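Local coordinates for protein enterotoxin type A (PDB 1ESF) that acts as a superantigen, binding MHC class II molecules, in part through a zinc ion, and T-cell receptors to activate T cells, and causes staphylococcal food poisoning, at residues A[45-50]-A[66-71]; A[128-133]-A[225-230]. All blocks are in the same frame, centred on the assembly; numbering follows the deposited sequence.

Contact 1 of 2, residues A[45-50]-A[66-71]; sequences DQFLQH and DLLVDF
His50 and Phe71 meet through the backbone: the amide N of Phe71 donates to the carbonyl O of His50 at 3.0 Å, in a nearly straight N-H...O bond with the donor nearly on the line of the C=O bond. His50 O also lies in the plane of the Phe71 ring, at its edge, 3.6 Å from Phe71 CD1. The imidazole of His50 is met in turn at its own edge, where CD2 approaches both Phe71 O and Asp70 OD1, each at 3.2 Å. From His50 NE2 a weak, bent hydrogen bond reaches Asp70 OD2 at 3.2 Å (127° at the hydrogen); ring and carboxylate planes stand 73° apart. A chi1 of 64° sets CG of His50 between the backbone N and the carbonyl carbon, and from there the ring reaches the Asp70 carboxylate. At the other end of the contact the touch is purely apolar and slight, CB of Phe47 resting 3.8 Å from CD1 of Leu68, while the Phe47 ring comes obliquely to CD2 of Leu68.

Both segments belong to the OB-fold domain of the toxin. Residues 45-50 form the irregular loop that leads from strand 35-41 into strand 51-54, and 66-70 is the next strand inward, antiparallel to 51-54. The loop thus lies along the C-terminal half of strand 66-70 and the residue after it, just before its own chain enters the sheet.

In the outer shell, the main polar partner of Asp70 is Arg214, whose NE forms a salt bridge with OD1, and His50 also touches Arg214. Phe71 packs on Ile76 and Val77 of helix 74-80, and Leu68 on Thr51 and Leu53. Within the loop, the hydroxyl of Thr51 donates a hydrogen bond to Leu48 O.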
loop_
_atom_site.group_PDB
_atom_site.type_symbol
_atom_site.label_atom_id
_atom_site.label_comp_id
_atom_site.label_asym_id
_atom_site.label_seq_id
_atom_site.Cartn_x
_atom_site.Cartn_y
_atom_site.Cartn_z
ATOM N N ASP A 45 19.519 -13.772 -3.126
ATOM C CA ASP A 45 19.504 -13.861 -4.566
ATOM C C ASP A 45 19.017 -12.557 -5.091
ATOM O O ASP A 45 18.292 -11.835 -4.411
ATOM C CB ASP A 45 18.522 -14.907 -5.030
ATOM C CG ASP A 45 18.830 -16.248 -4.482
ATOM O OD1 ASP A 45 19.842 -16.825 -4.935
ATOM O OD2 ASP A 45 18.080 -16.711 -3.586
ATOM N N GLN A 46 19.382 -12.291 -6.332
ATOM C CA GLN A 46 18.970 -11.083 -6.999
ATOM C C GLN A 46 18.817 -11.433 -8.472
ATOM O O GLN A 46 19.018 -12.583 -8.870
ATOM C CB GLN A 46 19.990 -9.938 -6.813
ATOM C CG GLN A 46 20.066 -9.352 -5.382
ATOM C CD GLN A 46 21.014 -8.135 -5.245
ATOM O OE1 GLN A 46 22.210 -8.292 -4.974
ATOM N NE2 GLN A 46 20.471 -6.928 -5.356
ATOM N N PHE A 47 18.241 -10.481 -9.198
ATOM C CA PHE A 47 18.028 -10.466 -10.641
ATOM C C PHE A 47 18.817 -9.142 -10.871
ATOM O O PHE A 47 20.058 -9.186 -10.869
ATOM C CB PHE A 47 16.542 -10.342 -10.920
ATOM C CG PHE A 47 16.231 -9.907 -12.291
ATOM C CD1 PHE A 47 16.741 -10.602 -13.380
ATOM C CD2 PHE A 47 15.477 -8.760 -12.503
ATOM C CE1 PHE A 47 16.506 -10.148 -14.687
ATOM C CE2 PHE A 47 15.236 -8.303 -13.766
ATOM C CZ PHE A 47 15.748 -8.990 -14.878
ATOM N N LEU A 48 18.163 -7.975 -10.944
ATOM C CA LEU A 48 18.923 -6.718 -11.069
ATOM C C LEU A 48 19.383 -6.270 -9.662
ATOM O O LEU A 48 18.798 -6.653 -8.672
ATOM C CB LEU A 48 18.132 -5.600 -11.748
ATOM C CG LEU A 48 17.887 -5.703 -13.256
ATOM C CD1 LEU A 48 17.977 -4.304 -13.795
ATOM C CD2 LEU A 48 18.910 -6.626 -13.958
ATOM N N GLN A 49 20.371 -5.397 -9.572
ATOM C CA GLN A 49 20.884 -4.999 -8.276
ATOM C C GLN A 49 19.962 -4.344 -7.274
ATOM O O GLN A 49 20.214 -4.391 -6.070
ATOM C CB GLN A 49 22.140 -4.148 -8.443
ATOM C CG GLN A 49 21.922 -2.850 -9.202
ATOM C CD GLN A 49 23.103 -1.843 -9.059
ATOM O OE1 GLN A 49 22.913 -0.651 -9.320
ATOM N NE2 GLN A 49 24.296 -2.315 -8.639
ATOM N N HIS A 50 18.867 -3.777 -7.752
ATOM C CA HIS A 50 17.951 -3.091 -6.854
ATOM C C HIS A 50 16.828 -3.986 -6.509
ATOM O O HIS A 50 15.786 -3.519 -6.113
ATOM C CB HIS A 50 17.379 -1.845 -7.528
ATOM C CG HIS A 50 16.539 -2.165 -8.724
ATOM N ND1 HIS A 50 17.038 -2.842 -9.820
ATOM C CD2 HIS A 50 15.208 -2.024 -8.939
ATOM C CE1 HIS A 50 16.047 -3.109 -10.648
ATOM N NE2 HIS A 50 14.929 -2.624 -10.137
ATOM N N ASP A 66 8.275 -18.062 -7.883
ATOM C CA ASP A 66 9.232 -17.075 -7.407
ATOM C C ASP A 66 8.606 -15.678 -7.196
ATOM O O ASP A 66 7.672 -15.274 -7.890
ATOM C CB ASP A 66 10.378 -16.926 -8.372
ATOM C CG ASP A 66 11.197 -18.181 -8.544
ATOM O OD1 ASP A 66 11.039 -19.192 -7.839
ATOM O OD2 ASP A 66 12.038 -18.140 -9.439
ATOM N N LEU A 67 9.135 -14.955 -6.216
ATOM C CA LEU A 67 8.680 -13.602 -5.907
ATOM C C LEU A 67 9.861 -12.646 -6.067
ATOM O O LEU A 67 10.903 -12.826 -5.433
ATOM C CB LEU A 67 8.099 -13.480 -4.476
ATOM C CG LEU A 67 7.544 -12.073 -4.143
ATOM C CD1 LEU A 67 6.264 -11.806 -4.880
ATOM C CD2 LEU A 67 7.248 -11.961 -2.701
ATOM N N LEU A 68 9.722 -11.673 -6.964
ATOM C CA LEU A 68 10.772 -10.688 -7.181
ATOM C C LEU A 68 10.376 -9.353 -6.542
ATOM O O LEU A 68 9.324 -8.837 -6.871
ATOM C CB LEU A 68 11.014 -10.526 -8.680
ATOM C CG LEU A 68 12.093 -9.505 -8.971
ATOM C CD1 LEU A 68 13.465 -10.134 -8.704
ATOM C CD2 LEU A 68 11.937 -9.086 -10.399
ATOM N N VAL A 69 11.157 -8.843 -5.583
ATOM C CA VAL A 69 10.870 -7.560 -4.925
ATOM C C VAL A 69 11.778 -6.498 -5.440
ATOM O O VAL A 69 12.993 -6.624 -5.413
ATOM C CB VAL A 69 11.016 -7.580 -3.418
ATOM C CG1 VAL A 69 10.552 -6.256 -2.841
ATOM C CG2 VAL A 69 10.216 -8.712 -2.851
ATOM N N ASP A 70 11.162 -5.387 -5.772
ATOM C CA ASP A 70 11.837 -4.261 -6.376
ATOM C C ASP A 70 11.865 -3.071 -5.444
ATOM O O ASP A 70 10.822 -2.660 -4.951
ATOM C CB ASP A 70 11.014 -3.922 -7.602
ATOM C CG ASP A 70 11.777 -3.227 -8.663
ATOM O OD1 ASP A 70 12.048 -2.033 -8.518
ATOM O OD2 ASP A 70 12.029 -3.874 -9.687
ATOM N N PHE A 71 13.047 -2.494 -5.274
ATOM C CA PHE A 71 13.259 -1.338 -4.421
ATOM C C PHE A 71 13.768 -0.186 -5.271
ATOM O O PHE A 71 14.075 -0.362 -6.414
ATOM C CB PHE A 71 14.320 -1.626 -3.351
ATOM C CG PHE A 71 14.000 -2.784 -2.470
ATOM C CD1 PHE A 71 14.293 -4.073 -2.869
ATOM C CD2 PHE A 71 13.358 -2.575 -1.254
ATOM C CE1 PHE A 71 13.953 -5.148 -2.072
ATOM C CE2 PHE A 71 13.014 -3.624 -0.453
ATOM C CZ PHE A 71 13.307 -4.928 -0.857
#

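Contact 2 of 2, residues A[128-133]-A[225-230]; sequences NLWLDG and HIDIYL. With CD (cadmium ion), chain C.
Trp130 and Tyr229 lie side by side on one face of a parallel strand pair, their rings nearly parallel (7°) but slid so far that they barely overlap. The touch is made by Trp130 CE3 and Tyr229 CE1, 3.4 Å apart. Farther along this face the amide of Asn128 runs beside the carboxylate of Asp227, nearly coplanar with it, and ND2 donates to OD1 at 2.8 Å. The other carboxylate oxygen, Asp227 OD2, binds the cadmium ion at 2.4 Å, and His225 NE2 binds it at 2.3 Å. Asn128 is thus a second-shell residue whose bond would restrain the rotation of the Asp227 carboxylate; His187 and Ser1 complete the site, whose two histidines and aspartate are also ligands of the zinc ion, which the toxin needs to bind MHC class II.

The strands, 5° from parallel, sit in the mixed sheet of the beta-grasp domain, with 225-231 between 118-131 and 181-187. Backbone bonds join them in the staggered parallel pattern, Asn128 and Trp130 each bonding to two residues of the partner strand.

The opposite face is largely buried, in contrast to the partly exposed Trp130. Leu129 CD1 touches Ile228 CG2 and, at 4.2 Å, Leu230 CD1; both leucines press on Leu163 of helix 152-167, which covers this side. Past Leu131 the pairing gives way to a more open turn. Asp132 N still donates to Leu230 O at 2.8 Å, and a water bridges that oxygen to Gly133 N, while the exposed Asp132 carboxylate turns to the hydroxyl of Thr232.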
loop_
_atom_site.group_PDB
_atom_site.type_symbol
_atom_site.label_atom_id
_atom_site.label_comp_id
_atom_site.label_asym_id
_atom_site.label_seq_id
_atom_site.Cartn_x
_atom_site.Cartn_y
_atom_site.Cartn_z
ATOM N N ASN A 128 -9.349 8.581 11.220
ATOM C CA ASN A 128 -10.281 9.735 11.267
ATOM C C ASN A 128 -10.756 9.845 9.842
ATOM O O ASN A 128 -9.930 9.956 8.964
ATOM C CB ASN A 128 -9.571 11.048 11.565
ATOM C CG ASN A 128 -9.090 11.142 12.967
ATOM O OD1 ASN A 128 -9.732 10.640 13.868
ATOM N ND2 ASN A 128 -7.962 11.796 13.178
ATOM N N LEU A 129 -12.054 9.798 9.588
ATOM C CA LEU A 129 -12.512 9.902 8.223
ATOM C C LEU A 129 -13.528 11.042 8.036
ATOM O O LEU A 129 -14.463 11.191 8.830
ATOM C CB LEU A 129 -13.129 8.576 7.776
ATOM C CG LEU A 129 -13.524 8.575 6.277
ATOM C CD1 LEU A 129 -13.345 7.205 5.757
ATOM C CD2 LEU A 129 -14.951 9.104 5.919
ATOM N N TRP A 130 -13.322 11.849 7.004
ATOM C CA TRP A 130 -14.217 12.923 6.673
ATOM C C TRP A 130 -14.768 12.738 5.282
ATOM O O TRP A 130 -13.994 12.529 4.346
ATOM C CB TRP A 130 -13.495 14.281 6.680
ATOM C CG TRP A 130 -13.231 14.733 8.005
ATOM C CD1 TRP A 130 -14.074 15.436 8.804
ATOM C CD2 TRP A 130 -12.056 14.492 8.767
ATOM N NE1 TRP A 130 -13.499 15.644 10.040
ATOM C CE2 TRP A 130 -12.247 15.080 10.042
ATOM C CE3 TRP A 130 -10.827 13.847 8.497
ATOM C CZ2 TRP A 130 -11.276 15.043 11.039
ATOM C CZ3 TRP A 130 -9.857 13.816 9.490
ATOM C CH2 TRP A 130 -10.080 14.410 10.742
ATOM N N LEU A 131 -16.081 12.901 5.122
ATOM C CA LEU A 131 -16.692 12.835 3.797
ATOM C C LEU A 131 -17.332 14.181 3.581
ATOM O O LEU A 131 -18.234 14.537 4.286
ATOM C CB LEU A 131 -17.742 11.755 3.732
ATOM C CG LEU A 131 -18.450 11.612 2.389
ATOM C CD1 LEU A 131 -17.541 11.280 1.210
ATOM C CD2 LEU A 131 -19.417 10.476 2.598
ATOM N N ASP A 132 -16.842 14.928 2.616
ATOM C CA ASP A 132 -17.342 16.272 2.369
ATOM C C ASP A 132 -17.354 17.060 3.662
ATOM O O ASP A 132 -18.298 17.807 3.972
ATOM C CB ASP A 132 -18.725 16.230 1.766
ATOM C CG ASP A 132 -18.710 15.679 0.393
ATOM O OD1 ASP A 132 -17.736 15.968 -0.305
ATOM O OD2 ASP A 132 -19.666 14.971 0.026
ATOM N N GLY A 133 -16.365 16.768 4.483
ATOM C CA GLY A 133 -16.248 17.488 5.709
ATOM C C GLY A 133 -17.035 16.988 6.866
ATOM O O GLY A 133 -16.984 17.604 7.905
ATOM N N HIS A 225 -1.907 7.679 13.639
ATOM C CA HIS A 225 -3.263 7.406 13.203
ATOM C C HIS A 225 -3.323 7.816 11.727
ATOM O O HIS A 225 -2.393 8.428 11.170
ATOM C CB HIS A 225 -4.279 8.178 14.056
ATOM C CG HIS A 225 -4.118 9.659 13.975
ATOM N ND1 HIS A 225 -3.407 10.384 14.902
ATOM C CD2 HIS A 225 -4.596 10.556 13.090
ATOM C CE1 HIS A 225 -3.457 11.664 14.602
ATOM N NE2 HIS A 225 -4.180 11.796 13.511
ATOM N N ILE A 226 -4.426 7.447 11.099
ATOM C CA ILE A 226 -4.630 7.705 9.698
ATOM C C ILE A 226 -5.761 8.730 9.583
ATOM O O ILE A 226 -6.724 8.646 10.335
ATOM C CB ILE A 226 -5.029 6.339 9.011
ATOM C CG1 ILE A 226 -3.842 5.329 9.025
ATOM C CG2 ILE A 226 -5.581 6.552 7.596
ATOM C CD1 ILE A 226 -4.214 3.964 8.525
ATOM N N ASP A 227 -5.574 9.749 8.733
ATOM C CA ASP A 227 -6.619 10.740 8.426
ATOM C C ASP A 227 -7.019 10.521 6.995
ATOM O O ASP A 227 -6.159 10.457 6.113
ATOM C CB ASP A 227 -6.099 12.146 8.537
ATOM C CG ASP A 227 -5.631 12.450 9.897
ATOM O OD1 ASP A 227 -6.394 12.242 10.859
ATOM O OD2 ASP A 227 -4.496 12.909 10.000
ATOM N N ILE A 228 -8.308 10.363 6.751
ATOM C CA ILE A 228 -8.797 10.141 5.378
ATOM C C ILE A 228 -9.797 11.257 5.037
ATOM O O ILE A 228 -10.696 11.516 5.832
ATOM C CB ILE A 228 -9.490 8.721 5.168
ATOM C CG1 ILE A 228 -8.490 7.576 5.506
ATOM C CG2 ILE A 228 -10.036 8.620 3.717
ATOM C CD1 ILE A 228 -9.055 6.152 5.428
ATOM N N TYR A 229 -9.563 11.940 3.911
ATOM C CA TYR A 229 -10.408 13.049 3.406
ATOM C C TYR A 229 -11.051 12.646 2.042
ATOM O O TYR A 229 -10.345 12.458 1.035
ATOM C CB TYR A 229 -9.560 14.336 3.228
ATOM C CG TYR A 229 -8.766 14.750 4.457
ATOM C CD1 TYR A 229 -9.381 15.452 5.524
ATOM C CD2 TYR A 229 -7.428 14.411 4.582
ATOM C CE1 TYR A 229 -8.671 15.796 6.690
ATOM C CE2 TYR A 229 -6.717 14.737 5.741
ATOM C CZ TYR A 229 -7.342 15.414 6.788
ATOM O OH TYR A 229 -6.665 15.595 7.982
ATOM N N LEU A 230 -12.375 12.496 2.014
ATOM C CA LEU A 230 -13.056 12.106 0.787
ATOM C C LEU A 230 -14.061 13.193 0.363
ATOM O O LEU A 230 -14.670 13.872 1.231
ATOM C CB LEU A 230 -13.773 10.773 0.999
ATOM C CG LEU A 230 -13.027 9.552 1.561
ATOM C CD1 LEU A 230 -14.057 8.436 1.767
ATOM C CD2 LEU A 230 -11.906 9.135 0.619
HETATM CD CD CD C . -4.288 13.759 12.256
HETATM O O HOH W 1 -13.996 15.618 3.585
#

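Overall arrangement
From the N terminus the chain first closes contact 1, a short loop in which residues 45-50 and 66-71 bracket strand 51-54 within the OB-fold domain. It then completes that domain and passes into the beta-grasp domain, where 128-133 and 225-230 close contact 2 over more than ninety residues, including helix 152-167 and strand 181-187. The two loops follow in series, neither enclosing nor crossing the other. The centres of contact 1 and contact 2 lie about 36 Å apart, on opposite sides of the centre of the chain. Contact 1 thus fastens a loop to one strand of the OB-fold, whereas contact 2 joins an early and a late strand of the beta-grasp sheet.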